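Local coordinates for protein glutathione transferase lambda1 (Populus trichocarpa, PDB 4PQH) that probably transfers glutathione onto electrophilic substrates, as a monomeric, plant-specific Lambda-class glutathione transferase linked to detoxification, at residues L108-P113 with F163-F168. Numbering follows the deposited sequence. Where two conformers were deposited one is given.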
# COMPACT_ATOMS: atom_id res chain seq x y z
N LEU A 108 10.53 -9.54 1.43
CA LEU A 108 9.40 -9.38 0.52
C LEU A 108 9.83 -9.00 -0.90
O LEU A 108 9.06 -8.41 -1.66
CB LEU A 108 8.41 -8.36 1.08
CG LEU A 108 7.87 -8.73 2.47
CD1 LEU A 108 7.04 -7.58 3.03
CD2 LEU A 108 7.04 -10.01 2.43
N PHE A 109 11.07 -9.31 -1.26
CA PHE A 109 11.53 -9.02 -2.62
C PHE A 109 12.51 -10.10 -3.06
O PHE A 109 13.47 -10.40 -2.34
CB PHE A 109 12.15 -7.63 -2.69
CG PHE A 109 12.00 -6.96 -4.03
CD1 PHE A 109 10.74 -6.67 -4.54
CD2 PHE A 109 13.11 -6.60 -4.78
CE1 PHE A 109 10.58 -6.04 -5.77
CE2 PHE A 109 12.96 -5.98 -6.01
CZ PHE A 109 11.70 -5.70 -6.50
N PRO A 110 12.27 -10.70 -4.24
CA PRO A 110 13.08 -11.84 -4.69
C PRO A 110 14.44 -11.41 -5.19
O PRO A 110 14.64 -10.26 -5.55
CB PRO A 110 12.28 -12.39 -5.87
CG PRO A 110 11.58 -11.18 -6.43
CD PRO A 110 11.23 -10.33 -5.22
N ASP A 111 15.36 -12.37 -5.21
CA ASP A 111 16.72 -12.14 -5.68
C ASP A 111 16.87 -12.28 -7.19
O ASP A 111 17.80 -11.73 -7.78
CB ASP A 111 17.69 -13.11 -4.99
CG ASP A 111 17.56 -14.57 -5.50
OD1 ASP A 111 16.49 -15.19 -5.31
OD2 ASP A 111 18.55 -15.11 -6.05
N ASP A 112 15.97 -13.04 -7.81
CA ASP A 112 16.08 -13.35 -9.22
C ASP A 112 16.03 -12.08 -10.05
O ASP A 112 15.05 -11.34 -9.97
CB ASP A 112 14.96 -14.29 -9.65
CG ASP A 112 15.02 -14.64 -11.12
OD1 ASP A 112 15.97 -15.34 -11.52
OD2 ASP A 112 14.12 -14.21 -11.87
N PRO A 113 17.09 -11.81 -10.82
CA PRO A 113 17.13 -10.58 -11.62
C PRO A 113 15.95 -10.42 -12.57
O PRO A 113 15.48 -9.30 -12.75
CB PRO A 113 18.44 -10.73 -12.40
CG PRO A 113 19.30 -11.57 -11.51
CD PRO A 113 18.36 -12.56 -10.88
N PHE A 163 1.04 -14.84 -7.21
CA PHE A 163 1.28 -13.40 -7.05
C PHE A 163 2.06 -12.85 -8.23
O PHE A 163 2.43 -13.59 -9.13
CB PHE A 163 1.99 -13.16 -5.72
CG PHE A 163 1.15 -13.53 -4.54
CD1 PHE A 163 0.03 -12.79 -4.20
CD2 PHE A 163 1.46 -14.63 -3.77
CE1 PHE A 163 -0.74 -13.14 -3.11
CE2 PHE A 163 0.69 -14.97 -2.67
CZ PHE A 163 -0.41 -14.24 -2.35
N PHE A 164 2.27 -11.54 -8.27
CA PHE A 164 2.90 -10.93 -9.44
C PHE A 164 4.27 -11.50 -9.80
O PHE A 164 4.56 -11.70 -10.98
CB PHE A 164 3.00 -9.41 -9.30
CG PHE A 164 1.70 -8.69 -9.47
CD1 PHE A 164 1.10 -8.59 -10.72
CD2 PHE A 164 1.07 -8.10 -8.38
CE1 PHE A 164 -0.10 -7.92 -10.88
CE2 PHE A 164 -0.13 -7.42 -8.53
CZ PHE A 164 -0.72 -7.34 -9.78
N LEU A 165 5.09 -11.78 -8.79
CA LEU A 165 6.40 -12.37 -9.04
C LEU A 165 6.41 -13.85 -8.68
O LEU A 165 7.45 -14.40 -8.33
CB LEU A 165 7.47 -11.62 -8.24
CG LEU A 165 7.43 -10.10 -8.42
CD1 LEU A 165 8.57 -9.51 -7.61
CD2 LEU A 165 7.52 -9.70 -9.89
N GLY A 166 5.26 -14.49 -8.77
CA GLY A 166 5.12 -15.87 -8.35
C GLY A 166 4.85 -15.91 -6.86
O GLY A 166 3.70 -15.92 -6.41
N GLN A 167 5.91 -15.90 -6.07
CA GLN A 167 5.71 -15.82 -4.64
C GLN A 167 5.45 -14.37 -4.21
O GLN A 167 5.79 -13.40 -4.91
CB GLN A 167 6.86 -16.47 -3.87
CG GLN A 167 6.91 -18.01 -3.99
CD GLN A 167 5.72 -18.70 -3.32
OE1 GLN A 167 5.63 -18.75 -2.09
NE2 GLN A 167 4.81 -19.24 -4.12
N PHE A 168 4.79 -14.23 -3.06
CA PHE A 168 4.36 -12.95 -2.51
C PHE A 168 5.50 -11.93 -2.40
O PHE A 168 6.62 -12.27 -2.00
CB PHE A 168 3.75 -13.22 -1.13
CG PHE A 168 3.13 -12.02 -0.48
CD1 PHE A 168 1.91 -11.54 -0.90
CD2 PHE A 168 3.74 -11.42 0.61
CE1 PHE A 168 1.33 -10.44 -0.29
CE2 PHE A 168 3.16 -10.32 1.24
CZ PHE A 168 1.95 -9.84 0.78
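The linker that leads from the thioredoxin-like domain of this glutathione transferase into helix 113-137 meets, through Leu108, Phe109 and Pro110, the loop before helix 170-190. Leu165 CD1 carries one half of the contact: it lies 3.6 Å from Pro110 CG and 3.7 Å from Pro110 CD. The two side chains cross at about a right angle. The same methyl approaches Phe109 CE1 obliquely at 4.4 Å. Leu108 and Phe168 make the other half, lying side by side and pointing the same way. Leu108 CD2 sits at the ring edge, 4.0 Å from Phe168 CD2, close to the ring plane. With chi1 at -174° the Phe168 ring extends away from its own backbone N and comes to lie beside Leu108; its CD1 packs over the face of Phe163. All three touching pairs are apolar side chains, and no hydrogen bond crosses between the segments. Leu165 sits third in a type I beta turn from Phe163 to Gly166, whose end residues are joined both ways, Gly166 N to Phe163 O and Phe163 N to Gly166 O, each 3.0 Å. Asp112 OD2 N-caps helix 113-137 through Lys115 N. Away from the glutathione site, the arrangement belongs to the two-domain GST fold, with the interdomain linker packed against a loop of the all-helical domain.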